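Blue (Type 1) copper domain protein (Nitrosopumilus maritimus, PDB 5FC9) binds a mononuclear type 1 copper ion in an open site of its cupredoxin domain and probably takes part in electron transfer. Local coordinates at residues V40-G51 and K79-V89; D1-G9 and Y19-T30. One frame throughout, in Å; residues are numbered along the deposited sequence.

Interaction 1: V40-G51 and K79-V89; sequences VPHNIQSIDVNG and KYYCSFHPWRV. With CU (copper (II) ion), chain E.
The thiolate of Cys-82 is gripped from both segments: SG binds the copper ion at 2.2 Å and accepts the backbone N-H of Asn-43, N to SG 3.3 Å, in a nearly straight bond (170°). Within its own loop, the N-H groups of Phe-84 and His-85 add two weak bonds to the same sulfur. With SG anti to the backbone N (chi1 171°), the thiolate is carried to the metal, which His-42 ND1 binds at 2.0 Å and His-85 ND1 at 2.1 Å. Their rings are inclined at 58°, and Asp-38 takes the far nitrogen, NE2, of His-42. Water 1 is the fourth ligand, 2.2 Å from the copper. Asn-43 is the second-shell clamp: its OD1 accepts Ser-83 N and its ND2 donates to Ser-83 OG, 2.8 Å away and close to the amide plane. These two bonds fix the amide's rotation and set ND2 over the centre of the Phe-84 ring, 3.4 Å above the plane. Further along, Gln-45 and Tyr-81 form an antiparallel hydrogen-bonded pair, and Ile-47 CG2 lies over one face of the Tyr-81 ring, 3.9 Å from its centroid. One early histidine plus a cysteine and histidine from a late loop is the cupredoxin type 1 copper arrangement, here with water instead of a fourth protein ligand.

Interaction 2: D1-G9 and Y19-T30; sequences DAQIIIPNG and YSPLNLEIPVGT
A single antiparallel beta bridge joins strand 3-6 of the cupredoxin fold to the chain just ahead of strand 23-26, with Ile-5 and Ser-20 as its hydrogen-bonded pair. Ile-5 N reaches Ser-20 O at 2.8 Å, an almost straight bond (174°), and Ser-20 N returns to Ile-5 O at 3.0 Å. The pairing is limited to this one bridge; the next peptide bond, before Pro-21, is cis, and Pro-21 CD lies 3.4 Å from Gln-3 O. Beyond this point the contact passes to side chains, as expected between the two facing sheets of a beta sandwich, since strand 3-6 pairs with strand 30-36 and strand 23-26 with strand 89-94. Leu-24 projects toward strand 3-6, and its CD2 meets Ile-4 CD1 at 3.9 Å. The other branch of Ile-4, CG2, lies anti to the backbone N and packs on Tyr-19 CB. Ahead of strand 3-6, Ala-2 CB touches two methyls, Thr-30 CG2 at 3.5 Å and Ile-26 CG2 at 3.8 Å. Thr-30 closes a type II turn begun at Pro-27, and its OG1 donates to Pro-27 O across 2.6 Å. Towards the copper end, Ile-6 and Tyr-19 run side by side in the same direction, Ile-6 CG1 4.0 Å from Tyr-19 CD1.

Interaction 2 closes along the chain before interaction 1 opens, and their centres lie 14 Å apart on opposite sides of the chain's centre. Both reach the four-stranded sheet ordered 23-26, 89-94, 76-81, 45-47: interaction 1 pairs strands at one margin, whereas interaction 2 ties the other margin to strand 3-6 of the facing sheet. They meet at Tyr-19, whose OH is 2.9 Å from Arg-88 O, a probable hydrogen bond, and 3.4 Å from Cys-82 CB. Ile-6 likewise touches His-42. Thus Ile-6 of strand 3-6 and Tyr-19 touch the copper ligands His-42 and Cys-82. Both contacts also touch a second subunit of the assembly.

Interaction 1: V40-G51 and K79-V89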
loop_
_atom_site.group_PDB
_atom_site.type_symbol
_atom_site.label_atom_id
_atom_site.label_comp_id
_atom_site.label_asym_id
_atom_site.label_seq_id
_atom_site.Cartn_x
_atom_site.Cartn_y
_atom_site.Cartn_z
ATOM N N VAL A 40 -17.828 -5.652 -6.634
ATOM C CA VAL A 40 -17.083 -6.213 -7.760
ATOM C C VAL A 40 -17.010 -7.731 -7.596
ATOM O O VAL A 40 -17.216 -8.244 -6.497
ATOM C CB VAL A 40 -15.644 -5.636 -7.874
ATOM C CG1 VAL A 40 -15.684 -4.111 -8.048
ATOM C CG2 VAL A 40 -14.789 -6.042 -6.679
ATOM N N PRO A 41 -16.714 -8.458 -8.688
ATOM C CA PRO A 41 -16.574 -9.913 -8.531
ATOM C C PRO A 41 -15.389 -10.309 -7.654
ATOM O O PRO A 41 -14.366 -9.609 -7.614
ATOM C CB PRO A 41 -16.359 -10.405 -9.968
ATOM C CG PRO A 41 -16.876 -9.320 -10.839
ATOM C CD PRO A 41 -16.618 -8.046 -10.099
ATOM N N HIS A 42 -15.541 -11.435 -6.959
ATOM C CA HIS A 42 -14.472 -12.020 -6.171
ATOM C C HIS A 42 -14.478 -13.506 -6.387
ATOM O O HIS A 42 -15.435 -14.046 -6.917
ATOM C CB HIS A 42 -14.657 -11.713 -4.688
ATOM C CG HIS A 42 -14.397 -10.282 -4.341
ATOM N ND1 HIS A 42 -13.143 -9.718 -4.411
ATOM C CD2 HIS A 42 -15.229 -9.303 -3.919
ATOM C CE1 HIS A 42 -13.210 -8.447 -4.050
ATOM N NE2 HIS A 42 -14.466 -8.171 -3.743
ATOM N N ASN A 43 -13.409 -14.173 -5.984
ATOM C CA ASN A 43 -13.484 -15.624 -5.878
ATOM C C ASN A 43 -12.742 -16.075 -4.627
ATOM O O ASN A 43 -12.095 -15.277 -3.940
ATOM C CB ASN A 43 -12.946 -16.310 -7.150
ATOM C CG ASN A 43 -11.504 -15.963 -7.444
ATOM O OD1 ASN A 43 -10.628 -16.171 -6.616
ATOM N ND2 ASN A 43 -11.252 -15.431 -8.627
ATOM N N ILE A 44 -12.892 -17.356 -4.308
ATOM C CA ILE A 44 -12.286 -17.945 -3.129
ATOM C C ILE A 44 -11.463 -19.143 -3.585
ATOM O O ILE A 44 -12.013 -20.108 -4.106
ATOM C CB ILE A 44 -13.352 -18.387 -2.097
ATOM C CG1 ILE A 44 -14.138 -17.172 -1.570
ATOM C CG2 ILE A 44 -12.705 -19.161 -0.954
ATOM C CD1 ILE A 44 -13.295 -16.163 -0.815
ATOM N N GLN A 45 -10.144 -19.077 -3.411
ATOM C CA GLN A 45 -9.273 -20.188 -3.815
ATOM C C GLN A 45 -8.346 -20.599 -2.690
ATOM O O GLN A 45 -7.606 -19.771 -2.154
ATOM C CB GLN A 45 -8.422 -19.808 -5.031
ATOM C CG GLN A 45 -9.183 -19.182 -6.171
ATOM C CD GLN A 45 -10.039 -20.170 -6.896
ATOM O OE1 GLN A 45 -9.670 -21.332 -7.035
ATOM N NE2 GLN A 45 -11.199 -19.723 -7.366
ATOM N N SER A 46 -8.339 -21.886 -2.364
ATOM C CA SER A 46 -7.360 -22.415 -1.419
ATOM C C SER A 46 -5.958 -22.277 -2.020
ATOM O O SER A 46 -5.767 -22.490 -3.222
ATOM C CB SER A 46 -7.684 -23.877 -1.085
ATOM O OG SER A 46 -8.013 -24.574 -2.268
ATOM N N ILE A 47 -4.992 -21.866 -1.196
ATOM C CA ILE A 47 -3.627 -21.647 -1.683
ATOM C C ILE A 47 -2.596 -22.315 -0.798
ATOM O O ILE A 47 -2.876 -22.635 0.362
ATOM C CB ILE A 47 -3.265 -20.147 -1.769
ATOM C CG1 ILE A 47 -3.484 -19.458 -0.415
ATOM C CG2 ILE A 47 -4.036 -19.489 -2.887
ATOM C CD1 ILE A 47 -2.754 -18.095 -0.289
ATOM N N ASP A 48 -1.401 -22.506 -1.360
ATOM C CA ASP A 48 -0.235 -22.974 -0.606
ATOM C C ASP A 48 0.585 -21.800 -0.084
ATOM O O ASP A 48 0.200 -20.651 -0.265
ATOM C CB ASP A 48 0.648 -23.916 -1.462
ATOM C CG ASP A 48 1.249 -23.244 -2.716
ATOM O OD1 ASP A 48 1.362 -22.000 -2.787
ATOM O OD2 ASP A 48 1.640 -23.983 -3.653
ATOM N N VAL A 49 1.718 -22.098 0.548
ATOM C CA VAL A 49 2.561 -21.073 1.166
ATOM C C VAL A 49 3.115 -20.075 0.150
ATOM O O VAL A 49 3.435 -18.932 0.495
ATOM C CB VAL A 49 3.747 -21.707 1.933
ATOM C CG1 VAL A 49 3.246 -22.470 3.151
ATOM C CG2 VAL A 49 4.540 -22.623 1.023
ATOM N N ASN A 50 3.219 -20.495 -1.107
ATOM C CA ASN A 50 3.737 -19.624 -2.153
ATOM C C ASN A 50 2.655 -18.850 -2.891
ATOM O O ASN A 50 2.916 -18.247 -3.929
ATOM C CB ASN A 50 4.549 -20.438 -3.159
ATOM C CG ASN A 50 5.795 -21.023 -2.549
ATOM O OD1 ASN A 50 6.628 -20.297 -2.014
ATOM N ND2 ASN A 50 5.932 -22.337 -2.621
ATOM N N GLY A 51 1.436 -18.878 -2.357
ATOM C CA GLY A 51 0.320 -18.197 -2.992
ATOM C C GLY A 51 -0.048 -18.766 -4.351
ATOM O O GLY A 51 -0.532 -18.048 -5.228
ATOM N N LYS A 79 -5.374 -21.737 4.321
ATOM C CA LYS A 79 -5.260 -20.403 3.735
ATOM C C LYS A 79 -6.054 -20.324 2.437
ATOM O O LYS A 79 -6.146 -21.300 1.697
ATOM C CB LYS A 79 -3.796 -20.048 3.448
ATOM C CG LYS A 79 -2.901 -19.985 4.666
ATOM C CD LYS A 79 -1.466 -19.638 4.284
ATOM C CE LYS A 79 -0.489 -20.690 4.789
ATOM N NZ LYS A 79 -0.758 -22.040 4.220
ATOM N N TYR A 80 -6.606 -19.155 2.139
ATOM C CA TYR A 80 -7.234 -18.954 0.845
ATOM C C TYR A 80 -7.089 -17.509 0.417
ATOM O O TYR A 80 -6.829 -16.640 1.249
ATOM C CB TYR A 80 -8.720 -19.340 0.877
ATOM C CG TYR A 80 -9.534 -18.448 1.775
ATOM C CD1 TYR A 80 -9.670 -18.733 3.120
ATOM C CD2 TYR A 80 -10.156 -17.309 1.273
ATOM C CE1 TYR A 80 -10.412 -17.906 3.968
ATOM C CE2 TYR A 80 -10.890 -16.472 2.104
ATOM C CZ TYR A 80 -11.015 -16.771 3.441
ATOM O OH TYR A 80 -11.743 -15.955 4.276
ATOM N N TYR A 81 -7.275 -17.249 -0.864
ATOM C CA TYR A 81 -7.192 -15.877 -1.335
ATOM C C TYR A 81 -8.235 -15.677 -2.438
ATOM O O TYR A 81 -9.055 -16.561 -2.691
ATOM C CB TYR A 81 -5.733 -15.586 -1.758
ATOM C CG TYR A 81 -5.300 -15.882 -3.185
ATOM C CD1 TYR A 81 -4.273 -15.155 -3.769
ATOM C CD2 TYR A 81 -5.960 -16.823 -3.977
ATOM C CE1 TYR A 81 -3.878 -15.393 -5.089
ATOM C CE2 TYR A 81 -5.580 -17.053 -5.282
ATOM C CZ TYR A 81 -4.540 -16.343 -5.831
ATOM O OH TYR A 81 -4.149 -16.583 -7.131
ATOM N N CYS A 82 -8.197 -14.521 -3.078
ATOM C CA CYS A 82 -8.974 -14.227 -4.273
ATOM C C CYS A 82 -8.005 -14.000 -5.410
ATOM O O CYS A 82 -7.072 -13.205 -5.270
ATOM C CB CYS A 82 -9.843 -12.981 -4.064
ATOM S SG CYS A 82 -10.654 -12.369 -5.564
ATOM N N SER A 83 -8.196 -14.668 -6.543
ATOM C CA SER A 83 -7.203 -14.524 -7.601
ATOM C C SER A 83 -7.236 -13.122 -8.239
ATOM O O SER A 83 -6.253 -12.692 -8.857
ATOM C CB SER A 83 -7.371 -15.621 -8.665
ATOM O OG SER A 83 -8.560 -15.458 -9.419
ATOM N N PHE A 84 -8.346 -12.400 -8.073
ATOM C CA PHE A 84 -8.433 -11.037 -8.586
ATOM C C PHE A 84 -7.752 -10.042 -7.654
ATOM O O PHE A 84 -7.248 -9.003 -8.088
ATOM C CB PHE A 84 -9.885 -10.608 -8.767
ATOM C CG PHE A 84 -10.713 -11.558 -9.578
ATOM C CD1 PHE A 84 -10.173 -12.237 -10.654
ATOM C CD2 PHE A 84 -12.043 -11.754 -9.264
ATOM C CE1 PHE A 84 -10.953 -13.109 -11.396
ATOM C CE2 PHE A 84 -12.829 -12.618 -10.002
ATOM C CZ PHE A 84 -12.277 -13.301 -11.068
ATOM N N HIS A 85 -7.769 -10.359 -6.367
ATOM C CA HIS A 85 -7.154 -9.500 -5.358
ATOM C C HIS A 85 -6.309 -10.344 -4.434
ATOM O O HIS A 85 -6.698 -10.612 -3.307
ATOM C CB HIS A 85 -8.220 -8.732 -4.568
ATOM C CG HIS A 85 -9.284 -8.131 -5.439
ATOM N ND1 HIS A 85 -10.511 -8.726 -5.632
ATOM C CD2 HIS A 85 -9.290 -7.005 -6.192
ATOM C CE1 HIS A 85 -11.233 -7.990 -6.461
ATOM N NE2 HIS A 85 -10.512 -6.940 -6.816
ATOM N N PRO A 86 -5.139 -10.779 -4.917
ATOM C CA PRO A 86 -4.366 -11.797 -4.194
ATOM C C PRO A 86 -3.807 -11.328 -2.852
ATOM O O PRO A 86 -3.418 -12.170 -2.044
ATOM C CB PRO A 86 -3.236 -12.133 -5.173
ATOM C CG PRO A 86 -3.159 -11.002 -6.099
ATOM C CD PRO A 86 -4.548 -10.459 -6.225
ATOM N N TRP A 87 -3.784 -10.018 -2.613
ATOM C CA TRP A 87 -3.383 -9.500 -1.303
ATOM C C TRP A 87 -4.438 -9.783 -0.231
ATOM O O TRP A 87 -4.170 -9.682 0.967
ATOM C CB TRP A 87 -3.095 -7.992 -1.364
ATOM C CG TRP A 87 -4.261 -7.165 -1.801
ATOM C CD1 TRP A 87 -5.187 -6.539 -0.995
ATOM C CD2 TRP A 87 -4.634 -6.872 -3.146
ATOM N NE1 TRP A 87 -6.108 -5.878 -1.773
ATOM C CE2 TRP A 87 -5.800 -6.077 -3.095
ATOM C CE3 TRP A 87 -4.095 -7.204 -4.395
ATOM C CZ2 TRP A 87 -6.423 -5.599 -4.252
ATOM C CZ3 TRP A 87 -4.723 -6.743 -5.541
ATOM C CH2 TRP A 87 -5.884 -5.953 -5.460
ATOM N N ARG A 88 -5.641 -10.153 -0.663
ATOM C CA ARG A 88 -6.708 -10.485 0.275
ATOM C C ARG A 88 -6.661 -11.960 0.604
ATOM O O ARG A 88 -7.216 -12.786 -0.131
ATOM C CB ARG A 88 -8.070 -10.114 -0.307
ATOM C CG ARG A 88 -8.228 -8.618 -0.566
ATOM C CD ARG A 88 -7.967 -7.818 0.701
ATOM N NE ARG A 88 -8.528 -6.475 0.617
ATOM C CZ ARG A 88 -8.546 -5.632 1.643
ATOM N NH1 ARG A 88 -7.991 -5.996 2.789
ATOM N NH2 ARG A 88 -9.114 -4.438 1.523
ATOM N N VAL A 89 -5.981 -12.277 1.704
ATOM C CA VAL A 89 -5.766 -13.662 2.115
ATOM C C VAL A 89 -6.373 -13.903 3.494
ATOM O O VAL A 89 -6.175 -13.108 4.425
ATOM C CB VAL A 89 -4.263 -14.014 2.120
ATOM C CG1 VAL A 89 -3.691 -13.888 0.722
ATOM C CG2 VAL A 89 -3.480 -13.118 3.081
HETATM CU CU CU E . -11.322 -10.405 -4.760
HETATM O O HOH W 1 -10.790 -10.537 -2.584
#

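Interaction 2: D1-G9 and Y19-T30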
loop_
_atom_site.group_PDB
_atom_site.type_symbol
_atom_site.label_atom_id
_atom_site.label_comp_id
_atom_site.label_asym_id
_atom_site.label_seq_id
_atom_site.Cartn_x
_atom_site.Cartn_y
_atom_site.Cartn_z
ATOM N N ASP A 1 -24.453 -20.108 9.462
ATOM C CA ASP A 1 -24.106 -21.012 10.524
ATOM C C ASP A 1 -22.590 -20.947 10.815
ATOM O O ASP A 1 -22.158 -21.000 11.993
ATOM C CB ASP A 1 -24.603 -22.424 10.215
ATOM C CG ASP A 1 -24.418 -22.830 8.779
ATOM O OD1 ASP A 1 -24.636 -21.995 7.896
ATOM O OD2 ASP A 1 -24.053 -24.001 8.542
ATOM N N ALA A 2 -21.787 -20.772 9.763
ATOM C CA ALA A 2 -20.356 -20.481 9.866
ATOM C C ALA A 2 -20.017 -19.695 8.604
ATOM O O ALA A 2 -19.813 -20.266 7.531
ATOM C CB ALA A 2 -19.544 -21.751 9.962
ATOM N N GLN A 3 -19.984 -18.379 8.742
ATOM C CA GLN A 3 -19.987 -17.502 7.585
ATOM C C GLN A 3 -18.747 -16.642 7.528
ATOM O O GLN A 3 -18.221 -16.225 8.567
ATOM C CB GLN A 3 -21.215 -16.585 7.598
ATOM C CG GLN A 3 -22.542 -17.305 7.503
ATOM C CD GLN A 3 -23.693 -16.317 7.461
ATOM O OE1 GLN A 3 -23.632 -15.300 6.756
ATOM N NE2 GLN A 3 -24.742 -16.595 8.222
ATOM N N ILE A 4 -18.301 -16.384 6.305
ATOM C CA ILE A 4 -17.283 -15.373 6.057
ATOM C C ILE A 4 -17.868 -14.382 5.069
ATOM O O ILE A 4 -18.364 -14.777 4.018
ATOM C CB ILE A 4 -15.992 -15.971 5.489
ATOM C CG1 ILE A 4 -15.393 -16.977 6.478
ATOM C CG2 ILE A 4 -14.991 -14.847 5.147
ATOM C CD1 ILE A 4 -14.438 -17.981 5.865
ATOM N N ILE A 5 -17.802 -13.093 5.399
ATOM C CA ILE A 5 -18.309 -12.063 4.516
ATOM C C ILE A 5 -17.167 -11.382 3.772
ATOM O O ILE A 5 -16.158 -11.038 4.386
ATOM C CB ILE A 5 -19.086 -10.996 5.286
ATOM C CG1 ILE A 5 -20.267 -11.633 6.028
ATOM C CG2 ILE A 5 -19.545 -9.880 4.342
ATOM C CD1 ILE A 5 -21.144 -10.630 6.733
ATOM N N ILE A 6 -17.317 -11.223 2.461
ATOM C CA ILE A 6 -16.429 -10.355 1.695
ATOM C C ILE A 6 -17.089 -8.976 1.656
ATOM O O ILE A 6 -18.120 -8.800 1.010
ATOM C CB ILE A 6 -16.180 -10.875 0.258
ATOM C CG1 ILE A 6 -15.824 -12.367 0.263
ATOM C CG2 ILE A 6 -15.087 -10.061 -0.414
ATOM C CD1 ILE A 6 -15.759 -12.963 -1.140
ATOM N N PRO A 7 -16.524 -7.999 2.385
ATOM C CA PRO A 7 -17.272 -6.751 2.530
ATOM C C PRO A 7 -17.099 -5.792 1.366
ATOM O O PRO A 7 -16.189 -5.920 0.537
ATOM C CB PRO A 7 -16.676 -6.146 3.804
ATOM C CG PRO A 7 -15.238 -6.594 3.765
ATOM C CD PRO A 7 -15.316 -8.022 3.231
ATOM N N ASN A 8 -17.994 -4.813 1.312
ATOM C CA ASN A 8 -17.803 -3.707 0.403
ATOM C C ASN A 8 -16.450 -3.079 0.679
ATOM O O ASN A 8 -16.096 -2.835 1.835
ATOM C CB ASN A 8 -18.909 -2.672 0.562
ATOM C CG ASN A 8 -18.756 -1.523 -0.410
ATOM O OD1 ASN A 8 -18.139 -0.511 -0.092
ATOM N ND2 ASN A 8 -19.306 -1.683 -1.604
ATOM N N GLY A 9 -15.691 -2.847 -0.383
ATOM C CA GLY A 9 -14.372 -2.258 -0.243
ATOM C C GLY A 9 -13.236 -3.254 -0.150
ATOM O O GLY A 9 -12.075 -2.867 0.005
ATOM N N TYR A 19 -11.583 -9.884 4.706
ATOM C CA TYR A 19 -12.622 -10.875 4.994
ATOM C C TYR A 19 -13.023 -10.842 6.455
ATOM O O TYR A 19 -12.185 -10.643 7.324
ATOM C CB TYR A 19 -12.135 -12.286 4.644
ATOM C CG TYR A 19 -11.598 -12.432 3.239
ATOM C CD1 TYR A 19 -12.304 -11.938 2.146
ATOM C CD2 TYR A 19 -10.383 -13.052 3.010
ATOM C CE1 TYR A 19 -11.810 -12.059 0.858
ATOM C CE2 TYR A 19 -9.869 -13.176 1.731
ATOM C CZ TYR A 19 -10.588 -12.679 0.653
ATOM O OH TYR A 19 -10.108 -12.784 -0.632
ATOM N N SER A 20 -14.310 -11.063 6.719
ATOM C CA SER A 20 -14.847 -10.985 8.070
ATOM C C SER A 20 -15.578 -12.267 8.443
ATOM O O SER A 20 -16.652 -12.526 7.919
ATOM C CB SER A 20 -15.800 -9.793 8.185
ATOM O OG SER A 20 -16.249 -9.619 9.515
ATOM N N PRO A 21 -15.012 -13.061 9.362
ATOM C CA PRO A 21 -13.748 -12.851 10.066
ATOM C C PRO A 21 -12.561 -13.264 9.218
ATOM O O PRO A 21 -12.709 -14.085 8.313
ATOM C CB PRO A 21 -13.874 -13.770 11.280
ATOM C CG PRO A 21 -14.736 -14.877 10.792
ATOM C CD PRO A 21 -15.764 -14.239 9.881
ATOM N N LEU A 22 -11.390 -12.725 9.529
ATOM C CA LEU A 22 -10.192 -13.015 8.760
ATOM C C LEU A 22 -9.680 -14.431 9.051
ATOM O O LEU A 22 -9.052 -15.058 8.200
ATOM C CB LEU A 22 -9.125 -11.971 9.067
ATOM C CG LEU A 22 -7.913 -11.921 8.146
ATOM C CD1 LEU A 22 -8.346 -11.748 6.709
ATOM C CD2 LEU A 22 -7.028 -10.769 8.596
ATOM N N ASN A 23 -9.938 -14.913 10.264
ATOM C CA ASN A 23 -9.710 -16.313 10.609
ATOM C C ASN A 23 -10.997 -16.869 11.180
ATOM O O ASN A 23 -11.428 -16.448 12.250
ATOM C CB ASN A 23 -8.574 -16.489 11.625
ATOM C CG ASN A 23 -8.352 -17.957 11.994
ATOM O OD1 ASN A 23 -8.478 -18.840 11.148
ATOM N ND2 ASN A 23 -8.030 -18.215 13.260
ATOM N N LEU A 24 -11.619 -17.785 10.448
ATOM C CA LEU A 24 -12.850 -18.416 10.906
ATOM C C LEU A 24 -12.502 -19.703 11.633
ATOM O O LEU A 24 -11.935 -20.608 11.029
ATOM C CB LEU A 24 -13.782 -18.701 9.725
ATOM C CG LEU A 24 -15.077 -19.431 10.100
ATOM C CD1 LEU A 24 -16.009 -18.496 10.837
ATOM C CD2 LEU A 24 -15.757 -20.047 8.870
ATOM N N GLU A 25 -12.803 -19.763 12.929
ATOM C CA GLU A 25 -12.581 -20.975 13.717
ATOM C C GLU A 25 -13.844 -21.834 13.759
ATOM O O GLU A 25 -14.898 -21.384 14.201
ATOM C CB GLU A 25 -12.131 -20.615 15.137
ATOM C CG GLU A 25 -10.770 -19.944 15.177
ATOM C CD GLU A 25 -10.430 -19.351 16.530
ATOM O OE1 GLU A 25 -11.271 -18.619 17.089
ATOM O OE2 GLU A 25 -9.316 -19.616 17.031
ATOM N N ILE A 26 -13.725 -23.071 13.295
ATOM C CA ILE A 26 -14.869 -23.983 13.220
ATOM C C ILE A 26 -14.484 -25.387 13.661
ATOM O O ILE A 26 -13.338 -25.798 13.506
ATOM C CB ILE A 26 -15.450 -24.080 11.787
ATOM C CG1 ILE A 26 -14.340 -24.414 10.787
ATOM C CG2 ILE A 26 -16.168 -22.799 11.398
ATOM C CD1 ILE A 26 -14.827 -25.005 9.498
ATOM N N PRO A 27 -15.452 -26.133 14.206
ATOM C CA PRO A 27 -15.226 -27.560 14.440
ATOM C C PRO A 27 -15.278 -28.344 13.134
ATOM O O PRO A 27 -15.907 -27.908 12.172
ATOM C CB PRO A 27 -16.376 -27.954 15.372
ATOM C CG PRO A 27 -17.443 -26.962 15.095
ATOM C CD PRO A 27 -16.739 -25.675 14.758
ATOM N N VAL A 28 -14.615 -29.494 13.108
ATOM C CA VAL A 28 -14.541 -30.335 11.919
ATOM C C VAL A 28 -15.933 -30.776 11.457
ATOM O O VAL A 28 -16.817 -31.004 12.279
ATOM C CB VAL A 28 -13.636 -31.562 12.198
ATOM C CG1 VAL A 28 -14.128 -32.323 13.423
ATOM C CG2 VAL A 28 -13.555 -32.464 10.997
ATOM N N GLY A 29 -16.134 -30.841 10.142
ATOM C CA GLY A 29 -17.410 -31.235 9.568
ATOM C C GLY A 29 -18.347 -30.080 9.260
ATOM O O GLY A 29 -19.438 -30.287 8.735
ATOM N N THR A 30 -17.916 -28.862 9.579
ATOM C CA THR A 30 -18.740 -27.667 9.413
ATOM C C THR A 30 -18.829 -27.235 7.946
ATOM O O THR A 30 -17.860 -27.353 7.194
ATOM C CB THR A 30 -18.185 -26.503 10.268
ATOM O OG1 THR A 30 -18.190 -26.878 11.651
ATOM C CG2 THR A 30 -19.011 -25.238 10.095
#